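Local coordinates for variant surface glycoprotein MITat 1.13 (PDB 6Z8H) that probably forms the dense surface coat of Trypanosoma brucei, whose switching between antigenically distinct variants lets the parasite evade the host immune response, at residues A[92-97]-A[287-292]; A[57-62]-A[96-101]. All blocks are in the same frame, centred on the assembly; numbering follows the deposited sequence.

Contact 1: residues A[92-97]-A[287-292]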
loop_
_atom_site.group_PDB
_atom_site.type_symbol
_atom_site.label_atom_id
_atom_site.label_comp_id
_atom_site.label_asym_id
_atom_site.label_seq_id
_atom_site.Cartn_x
_atom_site.Cartn_y
_atom_site.Cartn_z
ATOM N N ALA A 92 -11.722 -20.724 17.084
ATOM C CA ALA A 92 -12.533 -19.560 16.721
ATOM C C ALA A 92 -12.020 -18.287 17.398
ATOM O O ALA A 92 -12.055 -17.205 16.802
ATOM C CB ALA A 92 -14.001 -19.843 17.070
ATOM N N ASP A 93 -11.598 -18.398 18.657
ATOM C CA ASP A 93 -11.006 -17.271 19.369
ATOM C C ASP A 93 -9.751 -16.790 18.647
ATOM O O ASP A 93 -9.587 -15.588 18.396
ATOM C CB ASP A 93 -10.662 -17.690 20.794
ATOM C CG ASP A 93 -11.839 -17.647 21.709
ATOM O OD1 ASP A 93 -12.832 -16.978 21.369
ATOM O OD2 ASP A 93 -11.750 -18.277 22.786
ATOM N N ILE A 94 -8.852 -17.718 18.307
ATOM C CA ILE A 94 -7.616 -17.349 17.619
ATOM C C ILE A 94 -7.912 -16.647 16.298
ATOM O O ILE A 94 -7.337 -15.599 15.981
ATOM C CB ILE A 94 -6.731 -18.591 17.426
ATOM C CG1 ILE A 94 -6.200 -19.075 18.788
ATOM C CG2 ILE A 94 -5.550 -18.215 16.494
ATOM C CD1 ILE A 94 -5.657 -20.492 18.756
ATOM N N LEU A 95 -8.835 -17.199 15.516
ATOM C CA LEU A 95 -9.109 -16.646 14.196
ATOM C C LEU A 95 -9.756 -15.277 14.317
ATOM O O LEU A 95 -9.438 -14.360 13.555
ATOM C CB LEU A 95 -10.017 -17.614 13.434
ATOM C CG LEU A 95 -10.465 -17.241 12.035
ATOM C CD1 LEU A 95 -9.268 -16.840 11.197
ATOM C CD2 LEU A 95 -11.265 -18.387 11.407
ATOM N N ASP A 96 -10.707 -15.119 15.227
ATOM C CA ASP A 96 -11.377 -13.834 15.374
ATOM C C ASP A 96 -10.389 -12.748 15.799
ATOM O O ASP A 96 -10.410 -11.634 15.266
ATOM C CB ASP A 96 -12.552 -13.952 16.350
ATOM C CG ASP A 96 -13.508 -12.789 16.237
ATOM O OD1 ASP A 96 -14.169 -12.659 15.183
ATOM O OD2 ASP A 96 -13.643 -12.027 17.204
ATOM N N ILE A 97 -9.530 -13.056 16.772
ATOM C CA ILE A 97 -8.552 -12.072 17.236
ATOM C C ILE A 97 -7.579 -11.736 16.110
ATOM O O ILE A 97 -7.236 -10.563 15.877
ATOM C CB ILE A 97 -7.830 -12.580 18.501
ATOM C CG1 ILE A 97 -8.752 -12.508 19.712
ATOM C CG2 ILE A 97 -6.531 -11.747 18.707
ATOM C CD1 ILE A 97 -8.375 -13.470 20.805
ATOM N N PHE A 287 0.106 -25.594 19.332
ATOM C CA PHE A 287 -0.579 -26.095 20.527
ATOM C C PHE A 287 -0.532 -25.076 21.659
ATOM O O PHE A 287 -1.475 -24.961 22.441
ATOM C CB PHE A 287 0.007 -27.434 20.981
ATOM C CG PHE A 287 -0.851 -28.171 21.981
ATOM C CD1 PHE A 287 -2.061 -28.724 21.596
ATOM C CD2 PHE A 287 -0.446 -28.304 23.302
ATOM C CE1 PHE A 287 -2.849 -29.392 22.497
ATOM C CE2 PHE A 287 -1.235 -28.989 24.219
ATOM C CZ PHE A 287 -2.431 -29.530 23.806
ATOM N N ASN A 288 0.546 -24.306 21.763
ATOM C CA ASN A 288 0.629 -23.327 22.841
ATOM C C ASN A 288 -0.419 -22.230 22.709
ATOM O O ASN A 288 -0.794 -21.614 23.713
ATOM C CB ASN A 288 2.022 -22.700 22.884
ATOM C CG ASN A 288 3.092 -23.678 23.351
ATOM O OD1 ASN A 288 2.837 -24.588 24.157
ATOM N ND2 ASN A 288 4.301 -23.494 22.844
ATOM N N ALA A 289 -0.914 -21.977 21.498
ATOM C CA ALA A 289 -1.968 -20.987 21.345
ATOM C C ALA A 289 -3.316 -21.539 21.785
ATOM O O ALA A 289 -4.179 -20.778 22.236
ATOM C CB ALA A 289 -2.077 -20.563 19.882
ATOM N N VAL A 290 -3.522 -22.847 21.652
ATOM C CA VAL A 290 -4.775 -23.490 22.041
ATOM C C VAL A 290 -4.780 -23.878 23.511
ATOM O O VAL A 290 -5.783 -23.678 24.205
ATOM C CB VAL A 290 -4.992 -24.722 21.142
ATOM C CG1 VAL A 290 -6.108 -25.533 21.654
ATOM C CG2 VAL A 290 -5.231 -24.293 19.710
ATOM N N ARG A 291 -3.678 -24.445 23.995
ATOM C CA ARG A 291 -3.549 -25.091 25.330
ATOM C C ARG A 291 -3.852 -24.095 26.448
ATOM O O ARG A 291 -4.188 -24.555 27.558
ATOM C CB ARG A 291 -2.153 -25.702 25.494
ATOM C CG ARG A 291 -1.325 -25.120 26.631
ATOM C CD ARG A 291 0.137 -25.515 26.533
ATOM N NE ARG A 291 0.356 -26.927 26.810
ATOM C CZ ARG A 291 0.307 -27.473 28.020
ATOM N NH1 ARG A 291 0.040 -26.722 29.074
ATOM N NH2 ARG A 291 0.523 -28.767 28.170
ATOM N N ALA A 292 -3.740 -22.794 26.182
ATOM C CA ALA A 292 -3.967 -21.795 27.218
ATOM C C ALA A 292 -5.427 -21.386 27.321
ATOM O O ALA A 292 -5.826 -20.821 28.347
ATOM C CB ALA A 292 -3.097 -20.563 26.962
#
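Ile94 meets Ala289 and Val290 through a single methyl group, CD1. The contact joins the long helical hairpin of the A-type variant surface glycoprotein fold to a short helix that packs against it. Ile94 lies on helix 78-129, the second arm of the hairpin. Its two partners lie on helix 287-291. The contact is small, and the side chains that meet in it are all apolar.

Ile94 CD1 is 3.8 Å from Ala289 CB and 3.9 Å from Val290 CG2. It also comes 3.8 Å from Ala289 O, so the methyl rests against the backbone of the short helix as well as its side chains. The carbons between put it there. CG1 is placed beside the backbone N (chi1 -69°), and the chain then runs on extended to CD1 (chi2 164°). The backbones can therefore stay apart: the nearest pair, Ile94 CA and Ala289 CA, are 7.7 Å from each other.

Further out, Val290 touches Leu87 and Ala90 of helix 78-129, so it also packs against the arm that carries Ile94. Asp93 OD2 forms a salt bridge with Lys295 NZ and accepts a hydrogen bond from Asn293 ND2; this ties the hairpin to the chain just after the short helix. On other sides of helix 78-129, Leu95 packs on Tyr66 of the first arm and on Leu368 of the second subunit.

In the short helix, Phe287 O accepts from Arg291 N at 2.7 Å, with a weak bond from Val290 N as well. The Ile94 methyl approaches its two partners differently. The bond from CG1 to CD1 points almost straight at Val290 CG2, while Ala289 CB lies to the flank of CD1.

Contact 2: residues A[57-62]-A[96-101]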
loop_
_atom_site.group_PDB
_atom_site.type_symbol
_atom_site.label_atom_id
_atom_site.label_comp_id
_atom_site.label_asym_id
_atom_site.label_seq_id
_atom_site.Cartn_x
_atom_site.Cartn_y
_atom_site.Cartn_z
ATOM N N ASN A 57 -0.744 -13.943 5.799
ATOM C CA ASN A 57 -0.530 -15.367 5.557
ATOM C C ASN A 57 -1.062 -16.208 6.715
ATOM O O ASN A 57 -1.710 -17.239 6.501
ATOM C CB ASN A 57 0.960 -15.620 5.320
ATOM C CG ASN A 57 1.442 -15.053 4.006
ATOM O OD1 ASN A 57 0.727 -15.063 3.002
ATOM N ND2 ASN A 57 2.671 -14.533 4.007
ATOM N N ASN A 58 -0.868 -15.737 7.944
ATOM C CA ASN A 58 -1.329 -16.501 9.095
ATOM C C ASN A 58 -2.845 -16.566 9.120
ATOM O O ASN A 58 -3.419 -17.584 9.520
ATOM C CB ASN A 58 -0.807 -15.886 10.390
ATOM C CG ASN A 58 0.668 -16.134 10.611
ATOM O OD1 ASN A 58 1.310 -16.942 9.933
ATOM N ND2 ASN A 58 1.200 -15.461 11.592
ATOM N N GLU A 59 -3.517 -15.477 8.746
ATOM C CA GLU A 59 -4.975 -15.473 8.703
ATOM C C GLU A 59 -5.474 -16.448 7.660
ATOM O O GLU A 59 -6.518 -17.100 7.854
ATOM C CB GLU A 59 -5.504 -14.065 8.417
ATOM C CG GLU A 59 -7.003 -13.846 8.587
ATOM C CD GLU A 59 -7.868 -14.318 7.432
ATOM O OE1 GLU A 59 -7.402 -14.438 6.276
ATOM O OE2 GLU A 59 -9.069 -14.571 7.688
ATOM N N ARG A 60 -4.785 -16.537 6.521
ATOM C CA ARG A 60 -5.179 -17.522 5.517
ATOM C C ARG A 60 -5.058 -18.928 6.074
ATOM O O ARG A 60 -5.960 -19.750 5.896
ATOM C CB ARG A 60 -4.343 -17.377 4.241
ATOM C CG ARG A 60 -4.529 -18.506 3.238
ATOM C CD ARG A 60 -3.627 -18.395 2.012
ATOM N NE ARG A 60 -2.261 -18.837 2.281
ATOM C CZ ARG A 60 -1.189 -18.055 2.218
ATOM N NH1 ARG A 60 -1.295 -16.776 1.869
ATOM N NH2 ARG A 60 0.010 -18.556 2.481
ATOM N N GLU A 61 -3.955 -19.208 6.769
ATOM C CA GLU A 61 -3.749 -20.520 7.360
ATOM C C GLU A 61 -4.741 -20.780 8.479
ATOM O O GLU A 61 -5.239 -21.897 8.606
ATOM C CB GLU A 61 -2.325 -20.668 7.902
ATOM C CG GLU A 61 -1.255 -20.739 6.840
ATOM C CD GLU A 61 0.121 -20.998 7.413
ATOM O OE1 GLU A 61 0.245 -21.273 8.623
ATOM O OE2 GLU A 61 1.081 -20.905 6.641
ATOM N N ASN A 62 -5.047 -19.769 9.298
ATOM C CA ASN A 62 -6.007 -19.950 10.381
ATOM C C ASN A 62 -7.423 -20.166 9.838
ATOM O O ASN A 62 -8.173 -20.995 10.371
ATOM C CB ASN A 62 -5.976 -18.757 11.338
ATOM C CG ASN A 62 -4.778 -18.774 12.279
ATOM O OD1 ASN A 62 -4.231 -19.831 12.583
ATOM N ND2 ASN A 62 -4.347 -17.577 12.729
ATOM N N ASP A 96 -10.707 -15.119 15.227
ATOM C CA ASP A 96 -11.377 -13.834 15.374
ATOM C C ASP A 96 -10.389 -12.748 15.799
ATOM O O ASP A 96 -10.410 -11.634 15.266
ATOM C CB ASP A 96 -12.552 -13.952 16.350
ATOM C CG ASP A 96 -13.508 -12.789 16.237
ATOM O OD1 ASP A 96 -14.169 -12.659 15.183
ATOM O OD2 ASP A 96 -13.643 -12.027 17.204
ATOM N N ILE A 97 -9.530 -13.056 16.772
ATOM C CA ILE A 97 -8.552 -12.072 17.236
ATOM C C ILE A 97 -7.579 -11.736 16.110
ATOM O O ILE A 97 -7.236 -10.563 15.877
ATOM C CB ILE A 97 -7.830 -12.580 18.501
ATOM C CG1 ILE A 97 -8.752 -12.508 19.712
ATOM C CG2 ILE A 97 -6.531 -11.747 18.707
ATOM C CD1 ILE A 97 -8.375 -13.470 20.805
ATOM N N CYS A 98 -7.135 -12.768 15.389
ATOM C CA CYS A 98 -6.237 -12.590 14.251
ATOM C C CYS A 98 -6.829 -11.612 13.245
ATOM O O CYS A 98 -6.168 -10.656 12.815
ATOM C CB CYS A 98 -6.016 -13.976 13.634
ATOM S SG CYS A 98 -5.443 -13.933 11.931
ATOM N N ARG A 99 -8.085 -11.820 12.878
ATOM C CA ARG A 99 -8.720 -10.959 11.895
ATOM C C ARG A 99 -8.914 -9.552 12.428
ATOM O O ARG A 99 -8.704 -8.583 11.691
ATOM C CB ARG A 99 -10.064 -11.566 11.504
ATOM C CG ARG A 99 -9.940 -12.767 10.658
ATOM C CD ARG A 99 -11.292 -13.436 10.522
ATOM N NE ARG A 99 -11.200 -14.495 9.541
ATOM C CZ ARG A 99 -12.174 -15.385 9.315
ATOM N NH1 ARG A 99 -13.298 -15.362 10.043
ATOM N NH2 ARG A 99 -12.013 -16.335 8.400
ATOM N N ARG A 100 -9.247 -9.398 13.702
ATOM C CA ARG A 100 -9.464 -8.062 14.250
ATOM C C ARG A 100 -8.160 -7.292 14.347
ATOM O O ARG A 100 -8.127 -6.085 14.086
ATOM C CB ARG A 100 -10.125 -8.151 15.620
ATOM C CG ARG A 100 -11.546 -8.607 15.489
ATOM C CD ARG A 100 -12.339 -8.627 16.805
ATOM N NE ARG A 100 -13.730 -9.005 16.580
ATOM C CZ ARG A 100 -14.732 -8.149 16.400
ATOM N NH1 ARG A 100 -14.500 -6.843 16.419
ATOM N NH2 ARG A 100 -15.964 -8.608 16.201
ATOM N N GLU A 101 -7.081 -7.986 14.697
ATOM C CA GLU A 101 -5.775 -7.348 14.731
ATOM C C GLU A 101 -5.389 -6.843 13.349
ATOM O O GLU A 101 -4.806 -5.756 13.214
ATOM C CB GLU A 101 -4.748 -8.342 15.266
ATOM C CG GLU A 101 -4.819 -8.503 16.793
ATOM C CD GLU A 101 -3.820 -9.515 17.362
ATOM O OE1 GLU A 101 -3.168 -10.263 16.588
ATOM O OE2 GLU A 101 -3.717 -9.573 18.602
#
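Glu59 leaves its helix with CG anti to the backbone N, then bends sharply at the next bond (chi2 -80°), which carries its carboxylate across to Arg99. Arg99 reaches back with a chain extended from CG to NE. Arg99 NE donates to Glu59 OE2 at 2.8 Å, with an N-H...O angle of 167°. This salt bridge uses the anti lone pair of OE2, on the side away from the other oxygen. The acceptor lies in the guanidinium plane, at its edge, although the carboxylate and guanidinium planes are turned 36° from each other. The aliphatic parts of the two chains also touch: Glu59 CG is 3.8 Å from Arg99 CG.

Cys98 SG presses on the root of the Glu59 side chain, 3.5 Å from Glu59 CB. Roughly at right angles to that contact, Asn62 ND2 lies 3.9 Å from Cys98 SG. The sulfur is bonded to Cys280 SG in a disulfide. The Asn62 amide is held by the loop after that cysteine: OD1 accepts from Ile284 N and ND2 donates to Ser282 O.

Helices 34-75 and 78-129 run roughly antiparallel here, their axes 9.9 Å apart. Arg99 packs on Leu368 of the second subunit, and its NH2 is hydrogen-bonded to Ser63 OG of helix 34-75. The salt bridge thus lies beside the dimer interface, while the disulfide joins the hairpin to the 280-284 loop.

In the fold
Both contacts use helix 78-129, on overlapping segments that share Asp96 and Ile97, and their centres are 10 Å apart. Contact 2 joins the two arms of the hairpin; contact 1 attaches a short helix from much later in the chain. Contact 1 is buried and mainly apolar. Contact 2 is only partly buried and mixes charge, amide and sulfur. They meet at Asn62: its CB is 3.8 Å from Leu95 CD1, and its ND2 is 4.0 Å from Ile94 CG2. The segment that follows Cys280 links the two further, since it leads from the disulfide of contact 2 to the helix of contact 1. Residues of both contacts also touch the second subunit.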